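Local coordinates for acetyltransferase (Agrobacterium tumefaciens, PDB 2FSR), which probably transfers the acetyl group of acetyl-coenzyme A to an acceptor substrate, as other acetyltransferases of the GNAT family do, at residues T29-R34 with L92-E97; R38-A43 with G71-D76; F83-L88 with I102-G107; E112-W117 with T148-V153. All coordinates share one frame; numbering follows the deposited sequence. Where two conformers were deposited one is given.

The four contacts show how bonding chemistry follows position in a GNAT fold. Contact 3 is the buried one, holding strands 87-92 and 97-105 together by backbone bonds and a cluster of Phe83, His85 and His106. Contact 4 continues from it, since strand 114-119 lies beside 97-105 and turns its other edge to strand 149-153; Lys113 reaches back to His85 between the two contacts. Contact 2 is partly buried and apolar, packing a loop on helix 66-83, whose Asp76 O meets Ala87 N of contact 3. Contact 1, at the surface, joins two hairpin turns by charge and backbone bonds; Thr29 rests on Pro39 of contact 2.

Contact 1 of 4, residues T29-R34 with L92-E97; sequences TLRTER and LGETGE
The Arg31 side chain and the Arg34 carbonyl meet Gly93 and Glu94, so that two beta-hairpin turns are fastened side by side at the surface of the GNAT sheet: one between strands 30-31 and 35-38, the other between strands 87-92 and 97-105. A backbone hydrogen bond runs from Gly93 N to Arg34 O, 2.8 Å long. In return the Arg31 side chain offers two groups to the second turn, at least in the conformer described; another was also modelled for this exposed residue. Its chain is bent at chi2 and chi3 and folds back over the first turn, where NH2 gives a weak bond to Thr32 O. NH1 donates to Gly93 O at 3.1 Å; that oxygen lies in the guanidinium plane, yet the N-H arrives from above the carbonyl plane, away from the lone pairs. Gly93 O has a second partner in Thr36 OG1. The salt bridge comes from another direction: Glu94 OE2 sits over one face of the guanidinium, 2.6 Å from Arg31 NE, with the planes of the two groups 52° apart. The Arg34 side chain leads away, its guanidinium bound by Glu131 of helix 128-143 and by Arg126 O just before that helix, which ties the first turn to helix 128-143. Thr95 ties the second turn together. Leu92 O accepts from both Thr95 N and Thr95 OG1, the latter at 2.7 Å, and the same hydroxyl oxygen closes an ST turn by accepting from Glu97 N at 3.1 Å.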
loop_
_atom_site.group_PDB
_atom_site.type_symbol
_atom_site.label_atom_id
_atom_site.label_comp_id
_atom_site.label_asym_id
_atom_site.label_seq_id
_atom_site.Cartn_x
_atom_site.Cartn_y
_atom_site.Cartn_z
ATOM N N THR A 29 -7.386 -11.173 3.573
ATOM C CA THR A 29 -6.026 -11.567 3.958
ATOM C C THR A 29 -5.454 -12.334 2.771
ATOM O O THR A 29 -5.894 -13.455 2.469
ATOM C CB THR A 29 -5.997 -12.448 5.218
ATOM O OG1 THR A 29 -6.394 -11.674 6.350
ATOM C CG2 THR A 29 -4.574 -13.007 5.480
ATOM N N LEU A 30 -4.500 -11.709 2.080
ATOM C CA LEU A 30 -3.890 -12.300 0.894
ATOM C C LEU A 30 -2.632 -13.062 1.271
ATOM O O LEU A 30 -1.870 -12.641 2.158
ATOM C CB LEU A 30 -3.551 -11.230 -0.147
ATOM C CG LEU A 30 -4.702 -10.307 -0.539
ATOM C CD1 LEU A 30 -4.225 -9.308 -1.565
ATOM C CD2 LEU A 30 -5.871 -11.125 -1.073
ATOM N N ARG A 31 -2.440 -14.188 0.595
ATOM C CA ARG A 31 -1.230 -14.966 0.737
ATOM C C ARG A 31 -0.417 -14.916 -0.542
ATOM O O ARG A 31 -0.941 -15.043 -1.658
ATOM C CB ARG A 31 -1.550 -16.402 1.135
ATOM C CG ARG A 31 -1.991 -16.538 2.585
ATOM C CD ARG A 31 -1.213 -17.633 3.299
ATOM N NE ARG A 31 -0.012 -17.124 3.971
ATOM C CZ ARG A 31 1.171 -16.924 3.391
ATOM N NH1 ARG A 31 2.178 -16.468 4.112
ATOM N NH2 ARG A 31 1.360 -17.171 2.103
ATOM N N THR A 32 0.874 -14.687 -0.373
ATOM C CA THR A 32 1.796 -14.768 -1.483
ATOM C C THR A 32 2.787 -15.905 -1.202
ATOM O O THR A 32 2.621 -16.662 -0.234
ATOM C CB THR A 32 2.521 -13.418 -1.731
ATOM O OG1 THR A 32 3.503 -13.169 -0.719
ATOM C CG2 THR A 32 1.519 -12.255 -1.750
ATOM N N GLU A 33 3.809 -16.019 -2.040
ATOM C CA GLU A 33 4.811 -17.067 -1.876
ATOM C C GLU A 33 5.384 -17.007 -0.464
ATOM O O GLU A 33 5.394 -18.013 0.253
ATOM C CB GLU A 33 5.910 -16.881 -2.915
ATOM C CG GLU A 33 7.143 -17.767 -2.739
ATOM C CD GLU A 33 8.176 -17.498 -3.817
ATOM O OE1 GLU A 33 7.811 -17.524 -5.015
ATOM O OE2 GLU A 33 9.350 -17.252 -3.470
ATOM N N ARG A 34 5.813 -15.809 -0.063
ATOM C CA ARG A 34 6.553 -15.628 1.182
ATOM C C ARG A 34 5.819 -14.803 2.233
ATOM O O ARG A 34 6.282 -14.701 3.368
ATOM C CB ARG A 34 7.912 -14.978 0.891
ATOM C CG ARG A 34 8.820 -15.857 0.028
ATOM C CD ARG A 34 10.129 -15.177 -0.250
ATOM N NE ARG A 34 9.923 -13.955 -1.032
ATOM C CZ ARG A 34 10.875 -13.079 -1.339
ATOM N NH1 ARG A 34 12.138 -13.270 -0.944
ATOM N NH2 ARG A 34 10.556 -12.000 -2.031
ATOM N N LEU A 92 5.743 -11.866 7.444
ATOM C CA LEU A 92 6.523 -12.946 6.845
ATOM C C LEU A 92 5.837 -14.291 7.080
ATOM O O LEU A 92 5.626 -14.705 8.225
ATOM C CB LEU A 92 7.938 -12.984 7.431
ATOM C CG LEU A 92 8.944 -11.952 6.936
ATOM C CD1 LEU A 92 10.203 -12.022 7.795
ATOM C CD2 LEU A 92 9.293 -12.143 5.464
ATOM N N GLY A 93 5.493 -14.973 5.991
ATOM C CA GLY A 93 4.941 -16.331 6.057
ATOM C C GLY A 93 3.788 -16.516 7.020
ATOM O O GLY A 93 2.857 -15.709 7.035
ATOM N N GLU A 94 3.852 -17.584 7.820
ATOM C CA GLU A 94 2.866 -17.845 8.882
ATOM C C GLU A 94 3.389 -17.410 10.265
ATOM O O GLU A 94 2.794 -17.730 11.306
ATOM C CB GLU A 94 2.465 -19.333 8.893
ATOM C CG GLU A 94 1.895 -19.857 7.567
ATOM C CD GLU A 94 0.712 -19.042 7.057
ATOM O OE1 GLU A 94 -0.180 -18.677 7.860
ATOM O OE2 GLU A 94 0.674 -18.766 5.839
ATOM N N THR A 95 4.491 -16.658 10.266
ATOM C CA THR A 95 5.232 -16.344 11.498
ATOM C C THR A 95 4.669 -15.174 12.300
ATOM O O THR A 95 5.008 -15.012 13.482
ATOM C CB THR A 95 6.712 -16.025 11.214
ATOM O OG1 THR A 95 6.818 -14.703 10.666
ATOM C CG2 THR A 95 7.323 -17.030 10.244
ATOM N N GLY A 96 3.850 -14.345 11.650
ATOM C CA GLY A 96 3.308 -13.147 12.279
ATOM C C GLY A 96 4.299 -12.003 12.448
ATOM O O GLY A 96 3.979 -11.000 13.089
ATOM N N GLU A 97 5.514 -12.148 11.918
ATOM C CA GLU A 97 6.477 -11.048 12.003
ATOM C C GLU A 97 6.145 -9.976 10.957
ATOM O O GLU A 97 6.250 -10.208 9.749
ATOM C CB GLU A 97 7.908 -11.522 11.819
ATOM C CG GLU A 97 8.920 -10.394 11.940
ATOM C CD GLU A 97 10.346 -10.822 11.649
ATOM O OE1 GLU A 97 10.586 -12.038 11.443
ATOM O OE2 GLU A 97 11.226 -9.930 11.613
#

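Contact 2 of 4, residues R38-A43 with G71-D76; sequences RPLAMA and GVFCHD
The Phe73 ring carries a leucine methyl on one face and a carbonyl at its edge. Leu40 CD2 stands 3.7 Å from the ring centroid and 19° off the normal, a CH-pi contact displaced toward the CE1 side of the ring, where CD2 and CE1 are 3.5 Å apart. At the edge, in the ring plane, Ala41 O approaches Phe73 CZ to 3.5 Å, meeting the positive rim of the aromatic system. The selenium of Met42, a selenomethionine, comes obliquely and more loosely, 4.3 Å from Phe73 CE2. Further aromatic neighbours complete the surroundings: Phe45 meets the ring edge-to-face, and Tyr48 joins it at an intermediate angle. Phe73 can serve as the hub because its CG is anti to the backbone N (chi1 -168°), which swings the ring off the helix flank and out to the loop; Leu40 and Phe73 then lie alongside each other, running in opposite directions. In the fold, this is where the segment leaving strand 35-38 passes toward helix 45-53 and leans on helix 66-83; the two helices lie between strands 35-38 and 87-92, as the first two helices of a GNAT domain lie between its first two strands. Leu40 is the wedge between helix and sheet: CD2 also touches Asp76 CB at 3.8 Å, and the same side chain packs on Ala87 and Met89 of strand 87-92. The carboxylate of Asp76 is turned to the sheet, with OD2 bonded to Gln101 NE2. At the start of the loop, Arg38 NH1 donates to Pro39 O at 3.0 Å and forms a salt bridge with Asp44, while NE pairs with Asp91.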
loop_
_atom_site.group_PDB
_atom_site.type_symbol
_atom_site.label_atom_id
_atom_site.label_comp_id
_atom_site.label_asym_id
_atom_site.label_seq_id
_atom_site.Cartn_x
_atom_site.Cartn_y
_atom_site.Cartn_z
ATOM N N ARG A 38 -2.377 -8.709 5.501
ATOM C CA ARG A 38 -3.562 -8.849 6.357
ATOM C C ARG A 38 -4.043 -7.521 6.954
ATOM O O ARG A 38 -3.354 -6.506 6.879
ATOM C CB ARG A 38 -3.331 -9.883 7.471
ATOM C CG ARG A 38 -2.013 -9.725 8.191
ATOM C CD ARG A 38 -2.167 -8.976 9.463
ATOM N NE ARG A 38 -0.876 -8.719 10.112
ATOM C CZ ARG A 38 -0.652 -7.677 10.896
ATOM N NH1 ARG A 38 -1.641 -6.821 11.156
ATOM N NH2 ARG A 38 0.553 -7.484 11.414
ATOM N N PRO A 39 -5.263 -7.523 7.497
ATOM C CA PRO A 39 -5.787 -6.248 8.009
ATOM C C PRO A 39 -4.983 -5.606 9.136
ATOM O O PRO A 39 -4.391 -6.283 9.977
ATOM C CB PRO A 39 -7.200 -6.606 8.493
ATOM C CG PRO A 39 -7.529 -7.911 7.757
ATOM C CD PRO A 39 -6.226 -8.631 7.634
ATOM N N LEU A 40 -5.002 -4.285 9.138
ATOM C CA LEU A 40 -4.408 -3.490 10.204
ATOM C C LEU A 40 -5.053 -3.810 11.549
ATOM O O LEU A 40 -6.260 -4.090 11.630
ATOM C CB LEU A 40 -4.591 -1.998 9.915
ATOM C CG LEU A 40 -3.474 -1.301 9.137
ATOM C CD1 LEU A 40 -3.361 -1.835 7.690
ATOM C CD2 LEU A 40 -3.632 0.228 9.145
ATOM N N ALA A 41 -4.227 -3.750 12.589
ATOM C CA ALA A 41 -4.675 -3.896 13.970
ATOM C C ALA A 41 -3.949 -2.891 14.844
ATOM O O ALA A 41 -2.870 -2.431 14.487
ATOM C CB ALA A 41 -4.421 -5.319 14.487
HETATM N N MSE A 42 -4.517 -2.563 16.000
HETATM C CA MSE A 42 -3.855 -1.592 16.870
HETATM C C MSE A 42 -2.457 -2.010 17.280
HETATM O O MSE A 42 -1.597 -1.139 17.472
HETATM C CB MSE A 42 -4.671 -1.299 18.129
HETATM C CG MSE A 42 -5.707 -0.267 17.946
HETATM SE SE MSE A 42 -5.059 1.371 17.092
HETATM C CE MSE A 42 -4.121 2.158 18.480
ATOM N N ALA A 43 -2.235 -3.323 17.431
ATOM C CA ALA A 43 -0.910 -3.842 17.793
ATOM C C ALA A 43 0.163 -3.417 16.804
ATOM O O ALA A 43 1.361 -3.447 17.134
ATOM C CB ALA A 43 -0.923 -5.357 17.919
ATOM N N GLY A 71 -3.489 9.828 11.536
ATOM C CA GLY A 71 -4.420 10.044 10.427
ATOM C C GLY A 71 -4.149 9.129 9.237
ATOM O O GLY A 71 -5.090 8.567 8.686
ATOM N N VAL A 72 -2.887 8.970 8.831
ATOM C CA VAL A 72 -2.595 8.029 7.725
ATOM C C VAL A 72 -2.958 6.583 8.086
ATOM O O VAL A 72 -3.534 5.848 7.276
ATOM C CB VAL A 72 -1.111 8.107 7.284
ATOM C CG1 VAL A 72 -0.845 7.161 6.102
ATOM C CG2 VAL A 72 -0.761 9.545 6.876
ATOM N N PHE A 73 -2.635 6.163 9.312
ATOM C CA PHE A 73 -2.948 4.790 9.742
ATOM C C PHE A 73 -4.464 4.560 9.685
ATOM O O PHE A 73 -4.938 3.517 9.242
ATOM C CB PHE A 73 -2.402 4.596 11.160
ATOM C CG PHE A 73 -2.377 3.168 11.649
ATOM C CD1 PHE A 73 -1.396 2.258 11.194
ATOM C CD2 PHE A 73 -3.274 2.755 12.641
ATOM C CE1 PHE A 73 -1.344 0.946 11.692
ATOM C CE2 PHE A 73 -3.224 1.439 13.155
ATOM C CZ PHE A 73 -2.257 0.536 12.668
ATOM N N CYS A 74 -5.224 5.554 10.143
ATOM C CA CYS A 74 -6.680 5.439 10.086
ATOM C C CYS A 74 -7.224 5.448 8.644
ATOM O O CYS A 74 -8.138 4.659 8.338
ATOM C CB CYS A 74 -7.327 6.538 10.892
ATOM S SG CYS A 74 -7.104 6.340 12.710
ATOM N N HIS A 75 -6.636 6.283 7.786
ATOM C CA HIS A 75 -6.953 6.300 6.340
ATOM C C HIS A 75 -6.667 4.909 5.752
ATOM O O HIS A 75 -7.473 4.358 4.985
ATOM C CB HIS A 75 -6.119 7.399 5.675
ATOM C CG HIS A 75 -5.829 7.163 4.227
ATOM N ND1 HIS A 75 -6.519 7.812 3.224
ATOM C CD2 HIS A 75 -4.901 6.384 3.619
ATOM C CE1 HIS A 75 -6.029 7.433 2.052
ATOM N NE2 HIS A 75 -5.032 6.588 2.265
ATOM N N ASP A 76 -5.528 4.337 6.145
ATOM C CA ASP A 76 -5.118 3.030 5.629
ATOM C C ASP A 76 -6.169 1.922 5.890
ATOM O O ASP A 76 -6.452 1.081 5.043
ATOM C CB ASP A 76 -3.786 2.630 6.262
ATOM C CG ASP A 76 -2.592 3.445 5.752
ATOM O OD1 ASP A 76 -2.668 4.033 4.643
ATOM O OD2 ASP A 76 -1.541 3.449 6.448
#

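Contact 3 of 4, residues F83-L88 with I102-G107; sequences FGHGAL and IGINHG
His85 lays its imidazole against Ile104, whose CG2 sits 3.8 Å from the ring centroid as a CH-pi contact; Phe83 CB covers the opposite face. With CG wedged between the backbone N and the carbonyl carbon (chi1 61°), the ring turns toward the neighbouring strand and ND1 donates to Ile104 O at 2.9 Å, arriving from above the carbonyl plane. Next to it, Phe83, at the end of helix 66-83, receives His106 CB over the centre of its ring at 4.0 Å. Beyond these side chains the segments become the antiparallel hairpin of strands 87-92 and 97-105 in the GNAT sheet. Leu88 and Ile102 form a hydrogen-bonded pair, Leu88 N to Ile102 O at 2.7 Å and Ile102 N to Leu88 O at 2.9 Å, both nearly straight. Ala87 and Gly103 are the adjoining non-hydrogen-bonded pair, their CA atoms only 3.7 Å apart, a closeness the glycine permits. The histidines share a further partner, since His85 NE2 and His106 ND1 each bond to Lys113 NZ. Because ND1 of His85 is spent as a donor, its NE2 is probably an acceptor from that lysine, which would fix the imidazole at both nitrogens.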
loop_
_atom_site.group_PDB
_atom_site.type_symbol
_atom_site.label_atom_id
_atom_site.label_comp_id
_atom_site.label_asym_id
_atom_site.label_seq_id
_atom_site.Cartn_x
_atom_site.Cartn_y
_atom_site.Cartn_z
ATOM N N PHE A 83 -14.038 2.416 0.039
ATOM C CA PHE A 83 -13.727 2.179 -1.383
ATOM C C PHE A 83 -13.605 0.732 -1.793
ATOM O O PHE A 83 -13.573 0.445 -3.001
ATOM C CB PHE A 83 -12.418 2.870 -1.780
ATOM C CG PHE A 83 -12.384 4.319 -1.461
ATOM C CD1 PHE A 83 -13.237 5.209 -2.112
ATOM C CD2 PHE A 83 -11.493 4.795 -0.507
ATOM C CE1 PHE A 83 -13.213 6.563 -1.784
ATOM C CE2 PHE A 83 -11.451 6.134 -0.173
ATOM C CZ PHE A 83 -12.321 7.025 -0.813
ATOM N N GLY A 84 -13.505 -0.179 -0.833
ATOM C CA GLY A 84 -13.329 -1.608 -1.142
ATOM C C GLY A 84 -11.885 -2.006 -1.434
ATOM O O GLY A 84 -11.618 -3.106 -1.912
ATOM N N HIS A 85 -10.977 -1.095 -1.110
ATOM C CA HIS A 85 -9.528 -1.326 -1.146
ATOM C C HIS A 85 -8.890 -0.462 -0.061
ATOM O O HIS A 85 -9.541 0.452 0.483
ATOM C CB HIS A 85 -8.938 -0.978 -2.525
ATOM C CG HIS A 85 -9.115 0.466 -2.911
ATOM N ND1 HIS A 85 -8.483 1.501 -2.254
ATOM C CD2 HIS A 85 -9.898 1.047 -3.857
ATOM C CE1 HIS A 85 -8.837 2.655 -2.805
ATOM N NE2 HIS A 85 -9.700 2.406 -3.776
ATOM N N GLY A 86 -7.632 -0.760 0.285
ATOM C CA GLY A 86 -6.967 -0.064 1.384
ATOM C C GLY A 86 -5.632 -0.709 1.674
ATOM O O GLY A 86 -5.066 -1.375 0.799
ATOM N N ALA A 87 -5.116 -0.497 2.883
ATOM C CA ALA A 87 -3.797 -1.030 3.243
ATOM C C ALA A 87 -3.909 -2.395 3.884
ATOM O O ALA A 87 -4.929 -2.724 4.525
ATOM C CB ALA A 87 -3.101 -0.089 4.209
ATOM N N LEU A 88 -2.841 -3.172 3.721
ATOM C CA LEU A 88 -2.676 -4.432 4.435
ATOM C C LEU A 88 -1.265 -4.429 5.016
ATOM O O LEU A 88 -0.320 -3.896 4.395
ATOM C CB LEU A 88 -2.837 -5.616 3.478
ATOM C CG LEU A 88 -4.218 -5.751 2.813
ATOM C CD1 LEU A 88 -4.196 -6.737 1.642
ATOM C CD2 LEU A 88 -5.274 -6.128 3.843
ATOM N N ILE A 102 1.511 -2.548 2.548
ATOM C CA ILE A 102 1.161 -2.327 1.146
ATOM C C ILE A 102 -0.271 -1.792 1.100
ATOM O O ILE A 102 -1.091 -2.182 1.931
ATOM C CB ILE A 102 1.278 -3.653 0.323
ATOM C CG1 ILE A 102 1.085 -3.404 -1.180
ATOM C CG2 ILE A 102 0.293 -4.714 0.827
ATOM C CD1 ILE A 102 2.199 -2.686 -1.862
ATOM N N GLY A 103 -0.572 -0.887 0.169
ATOM C CA GLY A 103 -1.952 -0.375 0.112
ATOM C C GLY A 103 -2.363 0.279 -1.181
ATOM O O GLY A 103 -1.529 0.683 -1.988
ATOM N N ILE A 104 -3.676 0.353 -1.373
ATOM C CA ILE A 104 -4.224 1.198 -2.411
ATOM C C ILE A 104 -5.078 2.277 -1.748
ATOM O O ILE A 104 -5.943 1.979 -0.919
ATOM C CB ILE A 104 -5.034 0.400 -3.438
ATOM C CG1 ILE A 104 -4.131 -0.602 -4.164
ATOM C CG2 ILE A 104 -5.712 1.325 -4.453
ATOM C CD1 ILE A 104 -4.915 -1.694 -4.892
ATOM N N ASN A 105 -4.785 3.505 -2.143
ATOM C CA ASN A 105 -5.299 4.725 -1.511
ATOM C C ASN A 105 -6.246 5.464 -2.423
ATOM O O ASN A 105 -5.980 5.593 -3.627
ATOM C CB ASN A 105 -4.120 5.647 -1.254
ATOM C CG ASN A 105 -3.090 5.014 -0.344
ATOM O OD1 ASN A 105 -3.333 4.860 0.854
ATOM N ND2 ASN A 105 -1.965 4.591 -0.905
ATOM N N HIS A 106 -7.319 6.022 -1.871
ATOM C CA HIS A 106 -8.102 6.981 -2.659
ATOM C C HIS A 106 -8.673 8.035 -1.710
ATOM O O HIS A 106 -8.165 8.198 -0.590
ATOM C CB HIS A 106 -9.190 6.270 -3.474
ATOM C CG HIS A 106 -9.635 7.022 -4.702
ATOM N ND1 HIS A 106 -10.735 6.638 -5.439
ATOM C CD2 HIS A 106 -9.141 8.132 -5.308
ATOM C CE1 HIS A 106 -10.893 7.472 -6.452
ATOM N NE2 HIS A 106 -9.950 8.396 -6.390
ATOM N N GLY A 107 -9.714 8.727 -2.152
ATOM C CA GLY A 107 -10.272 9.814 -1.364
ATOM C C GLY A 107 -9.683 11.159 -1.765
ATOM O O GLY A 107 -8.918 11.253 -2.730
#

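Contact 4 of 4, residues E112-W117 with T148-V153; sequences EKELGW and TLVSYV
The first torsions of Glu114 and Tyr152 bring the two side chains together: Glu114 CG is anti to its own nitrogen (chi1 -164°) and the chain then bends at chi2, while Tyr152 CG lies anti to its carbonyl carbon, sending the ring back along the strand toward Glu112. The strands that carry them, 114-119 and 149-153, run side by side in parallel sense but diverge by 50°, the splayed pair characteristic of the GNAT fold; in the family, acetyl-coenzyme A binds in the V-shaped opening between them. A single bridge, Glu114 with Val150, joins the backbones: Lys113 O accepts from Val150 N at 3.1 Å, and Val150 O from Leu115 N at 2.7 Å. Past this point side chains take over the bonding. Glu114 OE2 accepts from Tyr152 N at 2.8 Å through its anti lone pair, and OE1 is held by Asn105 ND2 of the next strand. Glu114 CG touches the tyrosine ring obliquely, 3.3 Å from Tyr152 CD2, and the planes of carboxylate and ring differ by 11° in direction. At the far end of that ring, Tyr152 OH accepts from Glu112 N at 3.1 Å and donates to a water at 2.6 Å, which in turn donates to Glu112 OE1; that carboxylate oxygen also pairs with Arg186. Leu115 and Leu149 pack side by side toward helix 128-143. On the diverging side, Ser151 OG, which also bonds to Tyr187 OH, donates to Leu115 O at 2.7 Å and lies 3.7 Å from Trp117 CZ3.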
loop_
_atom_site.group_PDB
_atom_site.type_symbol
_atom_site.label_atom_id
_atom_site.label_comp_id
_atom_site.label_asym_id
_atom_site.label_seq_id
_atom_site.Cartn_x
_atom_site.Cartn_y
_atom_site.Cartn_z
ATOM N N GLU A 112 -5.871 9.978 -8.200
ATOM C CA GLU A 112 -6.232 8.683 -8.743
ATOM C C GLU A 112 -5.931 7.608 -7.699
ATOM O O GLU A 112 -5.140 7.862 -6.771
ATOM C CB GLU A 112 -5.416 8.420 -10.016
ATOM C CG GLU A 112 -5.797 9.373 -11.171
ATOM C CD GLU A 112 -5.113 9.008 -12.485
ATOM O OE1 GLU A 112 -3.992 9.508 -12.717
ATOM O OE2 GLU A 112 -5.691 8.199 -13.243
ATOM N N LYS A 113 -6.552 6.436 -7.858
ATOM C CA LYS A 113 -6.286 5.284 -6.956
ATOM C C LYS A 113 -4.815 4.923 -7.033
ATOM O O LYS A 113 -4.270 4.750 -8.117
ATOM C CB LYS A 113 -7.192 4.093 -7.263
ATOM C CG LYS A 113 -8.671 4.369 -6.983
ATOM C CD LYS A 113 -9.515 3.127 -7.203
ATOM C CE LYS A 113 -10.998 3.407 -7.002
ATOM N NZ LYS A 113 -11.362 3.767 -5.594
ATOM N N GLU A 114 -4.175 4.822 -5.877
ATOM C CA GLU A 114 -2.707 4.845 -5.774
ATOM C C GLU A 114 -2.168 3.686 -4.949
ATOM O O GLU A 114 -2.615 3.458 -3.817
ATOM C CB GLU A 114 -2.226 6.181 -5.181
ATOM C CG GLU A 114 -0.729 6.444 -5.396
ATOM C CD GLU A 114 0.111 6.240 -4.185
ATOM O OE1 GLU A 114 -0.428 5.811 -3.129
ATOM O OE2 GLU A 114 1.311 6.573 -4.275
ATOM N N LEU A 115 -1.205 2.968 -5.517
ATOM C CA LEU A 115 -0.534 1.848 -4.867
ATOM C C LEU A 115 0.737 2.339 -4.169
ATOM O O LEU A 115 1.588 2.986 -4.790
ATOM C CB LEU A 115 -0.168 0.789 -5.929
ATOM C CG LEU A 115 0.507 -0.523 -5.492
ATOM C CD1 LEU A 115 -0.437 -1.383 -4.684
ATOM C CD2 LEU A 115 1.009 -1.306 -6.715
ATOM N N GLY A 116 0.847 2.059 -2.868
ATOM C CA GLY A 116 2.051 2.449 -2.131
ATOM C C GLY A 116 2.542 1.340 -1.235
ATOM O O GLY A 116 1.801 0.425 -0.901
ATOM N N TRP A 117 3.814 1.419 -0.855
ATOM C CA TRP A 117 4.406 0.365 -0.011
ATOM C C TRP A 117 5.496 0.954 0.856
ATOM O O TRP A 117 6.061 2.002 0.546
ATOM C CB TRP A 117 5.016 -0.785 -0.851
ATOM C CG TRP A 117 5.971 -0.278 -1.897
ATOM C CD1 TRP A 117 7.312 -0.026 -1.748
ATOM C CD2 TRP A 117 5.648 0.072 -3.244
ATOM N NE1 TRP A 117 7.833 0.478 -2.917
ATOM C CE2 TRP A 117 6.836 0.536 -3.857
ATOM C CE3 TRP A 117 4.466 0.046 -3.992
ATOM C CZ2 TRP A 117 6.871 0.978 -5.182
ATOM C CZ3 TRP A 117 4.506 0.475 -5.307
ATOM C CH2 TRP A 117 5.694 0.941 -5.888
ATOM N N THR A 148 -7.304 1.510 -14.048
ATOM C CA THR A 148 -5.909 1.958 -13.959
ATOM C C THR A 148 -5.490 1.993 -12.498
ATOM O O THR A 148 -6.324 1.842 -11.607
ATOM C CB THR A 148 -5.685 3.364 -14.626
ATOM O OG1 THR A 148 -4.275 3.630 -14.747
ATOM C CG2 THR A 148 -6.338 4.490 -13.826
ATOM N N LEU A 149 -4.205 2.220 -12.271
ATOM C CA LEU A 149 -3.647 2.342 -10.925
ATOM C C LEU A 149 -2.337 3.128 -11.062
ATOM O O LEU A 149 -1.639 3.002 -12.087
ATOM C CB LEU A 149 -3.384 0.942 -10.380
ATOM C CG LEU A 149 -3.119 0.718 -8.909
ATOM C CD1 LEU A 149 -4.249 1.242 -7.980
ATOM C CD2 LEU A 149 -2.912 -0.792 -8.712
ATOM N N VAL A 150 -2.011 3.966 -10.075
ATOM C CA VAL A 150 -0.779 4.779 -10.130
ATOM C C VAL A 150 0.034 4.627 -8.851
ATOM O O VAL A 150 -0.457 4.101 -7.870
ATOM C CB VAL A 150 -1.044 6.286 -10.382
ATOM C CG1 VAL A 150 -1.795 6.501 -11.697
ATOM C CG2 VAL A 150 -1.832 6.879 -9.231
ATOM N N SER A 151 1.279 5.088 -8.884
ATOM C CA SER A 151 2.049 5.342 -7.660
ATOM C C SER A 151 2.667 6.731 -7.735
ATOM O O SER A 151 3.267 7.089 -8.758
ATOM C CB SER A 151 3.163 4.304 -7.495
ATOM O OG SER A 151 2.678 3.010 -7.249
ATOM N N TYR A 152 2.538 7.518 -6.659
ATOM C CA TYR A 152 3.200 8.834 -6.559
ATOM C C TYR A 152 4.559 8.619 -5.911
ATOM O O TYR A 152 4.636 8.084 -4.797
ATOM C CB TYR A 152 2.353 9.848 -5.755
ATOM C CG TYR A 152 0.964 9.995 -6.355
ATOM C CD1 TYR A 152 0.804 10.375 -7.685
ATOM C CD2 TYR A 152 -0.184 9.735 -5.607
ATOM C CE1 TYR A 152 -0.464 10.488 -8.254
ATOM C CE2 TYR A 152 -1.456 9.855 -6.171
ATOM C CZ TYR A 152 -1.585 10.222 -7.492
ATOM O OH TYR A 152 -2.821 10.329 -8.075
ATOM N N VAL A 153 5.615 9.028 -6.610
ATOM C CA VAL A 153 6.993 8.773 -6.147
ATOM C C VAL A 153 7.819 10.054 -6.281
ATOM O O VAL A 153 7.815 10.682 -7.333
ATOM C CB VAL A 153 7.660 7.632 -6.998
ATOM C CG1 VAL A 153 9.108 7.354 -6.541
ATOM C CG2 VAL A 153 6.845 6.358 -6.963
HETATM O O HOH W 1 -2.613 10.483 -10.669
#